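Local coordinates for protein HTH-type dhaKLM operon transcriptional activator DhaS (Lactococcus lactis, PDB 2IU5) that activates transcription of the dhaKLM operon together with DhaQ in response to dihydroxyacetone, binding an inverted repeat in the promoter region as a TetR-family homodimer, at residues I17-F22 and I39-I45; D68-I73 and L88-L93. The protein carries 1 engineered substitution. All coordinates share one frame; numbering follows the deposited sequence.

Contact 1. Residues I17-F22 and I39-I45; sequences IIAKAF and IMQTAKI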
ATOM      1  N   ILE A  17      21.806   2.253  24.271  1.00 18.71           N
ATOM      2  CA  ILE A  17      21.770   3.490  25.055  1.00 19.73           C
ATOM      3  C   ILE A  17      21.838   4.709  24.136  1.00 19.91           C
ATOM      4  O   ILE A  17      21.075   5.675  24.291  1.00 20.24           O
ATOM      5  CB  ILE A  17      22.889   3.487  26.104  1.00 19.42           C
ATOM      6  CG1 ILE A  17      22.664   2.384  27.135  1.00 21.36           C
ATOM      7  CG2 ILE A  17      23.011   4.854  26.783  1.00 21.46           C
ATOM      8  CD1 ILE A  17      23.868   2.212  28.022  1.00 23.83           C
ATOM      9  N   ILE A  18      22.755   4.653  23.170  1.00 17.80           N
ATOM     10  CA  ILE A  18      22.908   5.756  22.218  1.00 18.78           C
ATOM     11  C   ILE A  18      21.619   5.909  21.402  1.00 19.66           C
ATOM     12  O   ILE A  18      21.109   7.008  21.229  1.00 19.13           O
ATOM     13  CB  ILE A  18      24.110   5.490  21.301  1.00 18.88           C
ATOM     14  CG1 ILE A  18      25.410   5.564  22.106  1.00 18.53           C
ATOM     15  CG2 ILE A  18      24.147   6.510  20.183  1.00 21.57           C
ATOM     16  CD1 ILE A  18      26.596   5.011  21.309  1.00 19.99           C
ATOM     17  N   ALA A  19      21.077   4.806  20.899  1.00 20.17           N
ATOM     18  CA  ALA A  19      19.827   4.865  20.138  1.00 20.77           C
ATOM     19  C   ALA A  19      18.645   5.434  20.934  1.00 20.71           C
ATOM     20  O   ALA A  19      17.835   6.241  20.425  1.00 21.35           O
ATOM     21  CB  ALA A  19      19.462   3.460  19.637  1.00 22.91           C
ATOM     22  N   LYS A  20      18.529   5.013  22.183  1.00 20.41           N
ATOM     23  CA  LYS A  20      17.468   5.537  23.048  1.00 21.51           C
ATOM     24  C   LYS A  20      17.590   7.049  23.214  1.00 21.51           C
ATOM     25  O   LYS A  20      16.595   7.777  23.139  1.00 21.99           O
ATOM     26  CB  LYS A  20      17.459   4.836  24.406  1.00 24.86           C
ATOM     27  CG  LYS A  20      16.285   5.217  25.288  1.00 29.30           C
ATOM     28  CD  LYS A  20      14.974   5.018  24.525  1.00 34.66           C
ATOM     29  CE  LYS A  20      13.743   5.033  25.447  1.00 38.88           C
ATOM     30  NZ  LYS A  20      13.424   6.429  25.871  1.00 41.17           N
ATOM     31  N   ALA A  21      18.817   7.502  23.444  1.00 20.01           N
ATOM     32  CA  ALA A  21      19.078   8.937  23.515  1.00 19.33           C
ATOM     33  C   ALA A  21      18.620   9.680  22.260  1.00 19.41           C
ATOM     34  O   ALA A  21      17.940  10.714  22.342  1.00 20.00           O
ATOM     35  CB  ALA A  21      20.549   9.178  23.786  1.00 20.20           C
ATOM     36  N   PHE A  22      18.997   9.146  21.099  1.00 18.82           N
ATOM     37  CA  PHE A  22      18.586   9.755  19.834  1.00 19.13           C
ATOM     38  C   PHE A  22      17.070   9.782  19.696  1.00 19.89           C
ATOM     39  O   PHE A  22      16.481  10.804  19.323  1.00 19.29           O
ATOM     40  CB  PHE A  22      19.204   8.996  18.696  1.00 20.47           C
ATOM     41  CG  PHE A  22      18.941   9.600  17.358  1.00 21.62           C
ATOM     42  CD1 PHE A  22      19.315  10.897  17.077  1.00 25.18           C
ATOM     43  CD2 PHE A  22      18.311   8.851  16.369  1.00 28.50           C
ATOM     44  CE1 PHE A  22      19.083  11.470  15.824  1.00 26.40           C
ATOM     45  CE2 PHE A  22      18.067   9.412  15.112  1.00 29.59           C
ATOM     46  CZ  PHE A  22      18.457  10.726  14.845  1.00 27.78           C
ATOM     47  N   ILE A  39      23.477  13.880  21.236  1.00 19.84           N
ATOM     48  CA  ILE A  39      23.114  12.480  21.499  1.00 19.32           C
ATOM     49  C   ILE A  39      23.890  11.945  22.685  1.00 18.41           C
ATOM     50  O   ILE A  39      23.331  11.307  23.582  1.00 18.27           O
ATOM     51  CB  ILE A  39      23.362  11.612  20.260  1.00 20.09           C
ATOM     52  CG1 ILE A  39      22.349  12.002  19.187  1.00 19.63           C
ATOM     53  CG2 ILE A  39      23.166  10.116  20.576  1.00 21.08           C
ATOM     54  CD1 ILE A  39      22.731  11.467  17.783  1.00 19.84           C
ATOM     55  N   MET A  40      25.191  12.206  22.690  1.00 18.86           N
ATOM     56  CA  MET A  40      26.052  11.646  23.723  1.00 19.02           C
ATOM     57  C   MET A  40      25.925  12.347  25.073  1.00 19.51           C
ATOM     58  O   MET A  40      26.050  11.710  26.117  1.00 19.37           O
ATOM     59  CB  MET A  40      27.513  11.560  23.247  1.00 18.85           C
ATOM     60  CG  MET A  40      27.650  10.693  21.973  1.00 20.29           C
ATOM     61  SD  MET A  40      27.040   9.004  22.170  1.00 21.35           S
ATOM     62  CE  MET A  40      28.359   8.291  23.142  1.00 21.58           C
ATOM     63  N   GLN A  41      25.670  13.649  25.067  1.00 20.55           N
ATOM     64  CA  GLN A  41      25.238  14.348  26.278  1.00 22.13           C
ATOM     65  C   GLN A  41      24.000  13.703  26.885  1.00 22.11           C
ATOM     66  O   GLN A  41      23.933  13.443  28.093  1.00 22.35           O
ATOM     67  CB  GLN A  41      24.957  15.811  25.960  1.00 22.34           C
ATOM     68  CG  GLN A  41      26.250  16.561  25.785  1.00 26.98           C
ATOM     69  CD  GLN A  41      26.028  17.971  25.297  1.00 31.02           C
ATOM     70  OE1 GLN A  41      24.891  18.380  25.049  1.00 37.07           O
ATOM     71  NE2 GLN A  41      27.113  18.720  25.155  1.00 36.15           N
ATOM     72  N   THR A  42      22.998  13.427  26.048  1.00 20.45           N
ATOM     73  CA  THR A  42      21.756  12.854  26.538  1.00 20.40           C
ATOM     74  C   THR A  42      21.990  11.414  27.032  1.00 21.37           C
ATOM     75  O   THR A  42      21.404  10.982  28.031  1.00 22.30           O
ATOM     76  CB  THR A  42      20.690  12.903  25.430  1.00 21.74           C
ATOM     77  OG1 THR A  42      20.389  14.273  25.163  1.00 22.74           O
ATOM     78  CG2 THR A  42      19.394  12.239  25.852  1.00 21.18           C
ATOM     79  N   ALA A  43      22.851  10.680  26.334  1.00 20.26           N
ATOM     80  CA  ALA A  43      23.176   9.308  26.708  1.00 21.75           C
ATOM     81  C   ALA A  43      24.049   9.211  27.957  1.00 22.68           C
ATOM     82  O   ALA A  43      24.152   8.134  28.571  1.00 23.15           O
ATOM     83  CB  ALA A  43      23.865   8.595  25.549  1.00 20.28           C
ATOM     84  N   LYS A  44      24.670  10.320  28.325  1.00 22.64           N
ATOM     85  CA  LYS A  44      25.653  10.354  29.415  1.00 23.79           C
ATOM     86  C   LYS A  44      26.815   9.397  29.162  1.00 23.18           C
ATOM     87  O   LYS A  44      27.218   8.640  30.046  1.00 24.19           O
ATOM     88  CB  LYS A  44      24.987   9.993  30.745  1.00 23.90           C
ATOM     89  CG  LYS A  44      24.030  11.063  31.243  1.00 27.74           C
ATOM     90  CD  LYS A  44      24.773  12.376  31.358  1.00 30.71           C
ATOM     91  CE  LYS A  44      24.082  13.340  32.311  1.00 32.98           C
ATOM     92  NZ  LYS A  44      25.013  14.479  32.569  1.00 30.41           N
ATOM     93  N   ILE A  45      27.338   9.451  27.947  1.00 22.85           N
ATOM     94  CA  ILE A  45      28.519   8.697  27.566  1.00 22.29           C
ATOM     95  C   ILE A  45      29.471   9.660  26.864  1.00 23.07           C
ATOM     96  O   ILE A  45      29.045  10.554  26.127  1.00 23.33           O
ATOM     97  CB  ILE A  45      28.140   7.538  26.613  1.00 22.45           C
ATOM     98  CG1 ILE A  45      27.147   6.586  27.287  1.00 23.12           C
ATOM     99  CG2 ILE A  45      29.380   6.797  26.154  1.00 23.02           C
ATOM    100  CD1 ILE A  45      26.527   5.601  26.304  1.00 27.13           C
TER
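Ala21 brings helix 13-28 down onto the C-terminal turns of helix 36-43: its CB lies 3.5 Å from Ile39 O and 3.8 Å from Ala43 CB. With small groups meeting here, the axes of segments 17-22 and 39-43 approach to 8.3 Å, crossing at 108°. Thr42 turns its methyl, CG2, to the same alanine and keeps OG1 for the carbonyl of Asp38 in its own helix.

The larger apolar groups pack around this point. Ile18 sends its two branches to different partners, CG2 to Ile39 CG2 at 3.8 Å and CG1 to Met40 SD, whose chain is bent at both chi2 and chi3 and so folds back to the isoleucine. Ile39 uses its other branch for Phe22, CD1 stopping 3.5 Å from Phe22 CD1 and meeting the ring obliquely. At the other end, Ile17 CG2 touches Ile45 CD1 at 3.6 Å.

Backbone bonds shape the turn that delivers Ile45. A Schellman motif ends the helix, with Lys44 at positive phi, Ile45 N bonded to Met40 O and Lys44 N to Gln41 O.

Both segments belong to the TetR-type DNA-binding domain, and 39-45 falls within its predicted helix-turn-helix. Phe50 adds to the Ile18 and Met40 cluster, while helix 57-73 packs on Phe22 through Leu60, Leu61 and Ile64.

Contact 2. Residues D68-I73 and L88-L93; sequences DFAELI and LLLRYL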
ATOM      1  N   ASP A  68      15.183  -2.236  15.634  1.00 22.27           N
ATOM      2  CA  ASP A  68      13.935  -2.097  16.386  1.00 21.80           C
ATOM      3  C   ASP A  68      12.862  -2.990  15.759  1.00 21.96           C
ATOM      4  O   ASP A  68      12.122  -3.674  16.467  1.00 21.77           O
ATOM      5  CB  ASP A  68      13.460  -0.641  16.403  1.00 22.20           C
ATOM      6  CG  ASP A  68      14.220   0.211  17.416  1.00 23.15           C
ATOM      7  OD1 ASP A  68      15.211  -0.278  18.010  1.00 26.42           O
ATOM      8  OD2 ASP A  68      13.803   1.368  17.605  1.00 26.23           O
ATOM      9  N   PHE A  69      12.767  -2.988  14.431  1.00 21.25           N
ATOM     10  CA  PHE A  69      11.774  -3.827  13.769  1.00 21.61           C
ATOM     11  C   PHE A  69      12.050  -5.309  13.923  1.00 21.39           C
ATOM     12  O   PHE A  69      11.111  -6.081  14.122  1.00 23.75           O
ATOM     13  CB  PHE A  69      11.572  -3.421  12.309  1.00 22.53           C
ATOM     14  CG  PHE A  69      10.825  -2.122  12.171  1.00 22.99           C
ATOM     15  CD1 PHE A  69       9.437  -2.105  12.123  1.00 25.89           C
ATOM     16  CD2 PHE A  69      11.509  -0.908  12.096  1.00 23.94           C
ATOM     17  CE1 PHE A  69       8.747  -0.881  11.997  1.00 25.65           C
ATOM     18  CE2 PHE A  69      10.831   0.314  11.968  1.00 22.43           C
ATOM     19  CZ  PHE A  69       9.453   0.331  11.919  1.00 24.77           C
ATOM     20  N   ALA A  70      13.308  -5.721  13.837  1.00 21.68           N
ATOM     21  CA  ALA A  70      13.648  -7.133  14.088  1.00 21.07           C
ATOM     22  C   ALA A  70      13.338  -7.552  15.522  1.00 20.35           C
ATOM     23  O   ALA A  70      12.850  -8.656  15.771  1.00 21.81           O
ATOM     24  CB  ALA A  70      15.115  -7.374  13.785  1.00 21.04           C
ATOM     25  N   GLU A  71      13.624  -6.665  16.473  1.00 21.61           N
ATOM     26  CA  GLU A  71      13.421  -6.991  17.866  1.00 23.30           C
ATOM     27  C   GLU A  71      11.944  -7.225  18.112  1.00 22.29           C
ATOM     28  O   GLU A  71      11.576  -8.151  18.842  1.00 24.87           O
ATOM     29  CB  GLU A  71      13.984  -5.903  18.766  1.00 25.54           C
ATOM     30  CG  GLU A  71      15.492  -5.966  18.811  1.00 31.34           C
ATOM     31  CD  GLU A  71      16.086  -5.280  20.023  1.00 38.19           C
ATOM     32  OE1 GLU A  71      15.395  -4.407  20.603  1.00 39.46           O
ATOM     33  OE2 GLU A  71      17.243  -5.631  20.373  1.00 39.23           O
ATOM     34  N   LEU A  72      11.120  -6.386  17.491  1.00 22.58           N
ATOM     35  CA  LEU A  72       9.680  -6.421  17.731  1.00 23.34           C
ATOM     36  C   LEU A  72       9.028  -7.618  17.065  1.00 23.34           C
ATOM     37  O   LEU A  72       8.094  -8.213  17.626  1.00 25.37           O
ATOM     38  CB  LEU A  72       9.020  -5.129  17.256  1.00 24.03           C
ATOM     39  CG  LEU A  72       9.334  -3.912  18.134  1.00 25.56           C
ATOM     40  CD1 LEU A  72       9.152  -2.643  17.319  1.00 26.19           C
ATOM     41  CD2 LEU A  72       8.502  -3.876  19.402  1.00 29.77           C
ATOM     42  N   ILE A  73       9.506  -7.977  15.881  1.00 21.85           N
ATOM     43  CA  ILE A  73       8.831  -9.011  15.094  1.00 22.23           C
ATOM     44  C   ILE A  73       9.437 -10.387  15.385  1.00 22.89           C
ATOM     45  O   ILE A  73       8.707 -11.358  15.572  1.00 24.09           O
ATOM     46  CB  ILE A  73       8.825  -8.622  13.597  1.00 21.83           C
ATOM     47  CG1 ILE A  73       8.010  -7.327  13.380  1.00 23.20           C
ATOM     48  CG2 ILE A  73       8.334  -9.789  12.718  1.00 24.71           C
ATOM     49  CD1 ILE A  73       8.278  -6.689  12.042  1.00 28.08           C
ATOM     50  N   LEU A  88       2.702  -5.084  19.955  1.00 18.62           N
ATOM     51  CA  LEU A  88       3.902  -4.338  20.365  1.00 21.26           C
ATOM     52  C   LEU A  88       4.451  -3.438  19.267  1.00 20.35           C
ATOM     53  O   LEU A  88       4.945  -2.335  19.539  1.00 21.36           O
ATOM     54  CB  LEU A  88       4.961  -5.276  20.938  1.00 22.64           C
ATOM     55  CG  LEU A  88       4.432  -5.974  22.207  1.00 25.36           C
ATOM     56  CD1 LEU A  88       5.527  -6.779  22.872  1.00 29.14           C
ATOM     57  CD2 LEU A  88       3.804  -4.988  23.216  1.00 28.68           C
ATOM     58  N   LEU A  89       4.371  -3.881  18.025  1.00 19.71           N
ATOM     59  CA  LEU A  89       4.746  -3.014  16.915  1.00 21.02           C
ATOM     60  C   LEU A  89       3.863  -1.762  16.818  1.00 20.14           C
ATOM     61  O   LEU A  89       4.365  -0.627  16.663  1.00 20.13           O
ATOM     62  CB  LEU A  89       4.699  -3.847  15.636  1.00 23.89           C
ATOM     63  CG  LEU A  89       5.150  -3.153  14.373  1.00 27.45           C
ATOM     64  CD1 LEU A  89       6.566  -2.622  14.521  1.00 31.19           C
ATOM     65  CD2 LEU A  89       5.041  -4.093  13.178  1.00 28.87           C
ATOM     66  N   LEU A  90       2.541  -1.917  16.901  1.00 18.68           N
ATOM     67  CA  LEU A  90       1.669  -0.743  16.882  1.00 18.99           C
ATOM     68  C   LEU A  90       1.970   0.205  18.043  1.00 18.12           C
ATOM     69  O   LEU A  90       2.018   1.421  17.857  1.00 20.26           O
ATOM     70  CB  LEU A  90       0.187  -1.148  16.899  1.00 19.30           C
ATOM     71  CG  LEU A  90      -0.215  -1.944  15.659  1.00 21.00           C
ATOM     72  CD1 LEU A  90      -1.678  -2.417  15.799  1.00 24.01           C
ATOM     73  CD2 LEU A  90      -0.025  -1.143  14.363  1.00 23.30           C
ATOM     74  N   ARG A  91       2.164  -0.338  19.238  1.00 18.82           N
ATOM     75  CA  ARG A  91       2.531   0.475  20.384  1.00 18.50           C
ATOM     76  C   ARG A  91       3.850   1.209  20.178  1.00 19.61           C
ATOM     77  O   ARG A  91       3.974   2.371  20.556  1.00 19.76           O
ATOM     78  CB  ARG A  91       2.629  -0.388  21.631  1.00 20.42           C
ATOM     79  CG  ARG A  91       1.278  -0.695  22.204  1.00 22.01           C
ATOM     80  CD  ARG A  91       1.339  -1.294  23.606  1.00 21.54           C
ATOM     81  NE  ARG A  91      -0.017  -1.620  23.982  1.00 24.33           N
ATOM     82  CZ  ARG A  91      -0.321  -2.484  24.942  1.00 23.68           C
ATOM     83  NH1 ARG A  91       0.658  -3.092  25.609  1.00 27.52           N
ATOM     84  NH2 ARG A  91      -1.585  -2.727  25.227  1.00 26.31           N
ATOM     85  N   TYR A  92       4.831   0.545  19.590  1.00 18.30           N
ATOM     86  CA  TYR A  92       6.130   1.151  19.323  1.00 19.05           C
ATOM     87  C   TYR A  92       5.959   2.312  18.369  1.00 20.17           C
ATOM     88  O   TYR A  92       6.541   3.394  18.561  1.00 20.04           O
ATOM     89  CB  TYR A  92       7.042   0.087  18.720  1.00 20.25           C
ATOM     90  CG  TYR A  92       8.309   0.637  18.073  1.00 19.50           C
ATOM     91  CD1 TYR A  92       9.425   0.958  18.840  1.00 20.78           C
ATOM     92  CD2 TYR A  92       8.373   0.822  16.694  1.00 20.51           C
ATOM     93  CE1 TYR A  92      10.583   1.454  18.238  1.00 22.02           C
ATOM     94  CE2 TYR A  92       9.510   1.313  16.082  1.00 20.28           C
ATOM     95  CZ  TYR A  92      10.606   1.627  16.862  1.00 22.33           C
ATOM     96  OH  TYR A  92      11.712   2.112  16.214  1.00 24.10           O
ATOM     97  N   LEU A  93       5.159   2.116  17.325  1.00 19.76           N
ATOM     98  CA  LEU A  93       4.962   3.182  16.335  1.00 19.08           C
ATOM     99  C   LEU A  93       4.206   4.348  16.954  1.00 20.46           C
ATOM    100  O   LEU A  93       4.493   5.512  16.637  1.00 22.61           O
ATOM    101  CB  LEU A  93       4.241   2.674  15.079  1.00 20.87           C
ATOM    102  CG  LEU A  93       5.098   1.640  14.349  1.00 20.34           C
ATOM    103  CD1 LEU A  93       4.232   1.007  13.266  1.00 22.62           C
ATOM    104  CD2 LEU A  93       6.322   2.277  13.714  1.00 23.05           C
TER
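Tyr92 reaches from helix 82-95 across to helix 57-73, where its hydroxyl donates a 2.6 Å hydrogen bond to Asp68 OD2. This is an antiparallel helix pair, at 146°, joining the TetR DNA-binding domain's long connecting helix to the C-terminal regulatory region. The carboxylate stands almost perpendicular to the tyrosine ring, the planes 89° apart, and OD2 accepts the bond through its anti lone pair. Lys23 forms a salt bridge with the same oxygen, and Tyr100 OH is hydrogen-bonded to the tyrosine hydroxyl, so the buried Asp68 carboxylate and the tyrosine hydroxyl belong to a chain of polar groups.

The Tyr92 ring, carried toward the other helix with CG anti to the backbone N, is also gripped by carbon. Leu72 CD1 sits over one face in a CH-pi contact, 3.8 Å from the ring centroid and displaced toward the CG side. Tyr92 in turn points an edge at the face of Phe69, a T-shaped pair with planes at 79° and centroids 5.8 Å apart. A leucine here would remove both the hydroxyl and the ring, and would probably leave Asp68 without its neutral donor and Leu72 without the face it rests on.

Phe69 meets two leucines obliquely, Leu89 through CE1 and Leu93 through CZ, with Phe113 and Trp118 of helix 110-132 packing behind this cluster. Leu72 divides its methyls: CD1 also meets Leu89 CD1 at 3.8 Å, while CD2 lies 3.9 Å from Leu88 O.

How the contacts relate
From the N terminus the chain runs along helix 13-28, turns, and crosses it in helix 36-43; contact 1 closes that loop, with 16 residues between its segments. Helix 57-73 follows, and its C-terminal end opens contact 2, which closes over 14 residues when helix 82-95 packs back against it. The two contacts are in series, neither nested nor crossed, with centres 20 Å apart and nearest atoms about 6 Å apart. Contact 1 stays inside the DNA-binding domain, whereas contact 2 joins that domain to the C-terminal region. Helix 57-73 links the two: its earlier turns pack on contact 1, and its 68-73 end forms contact 2.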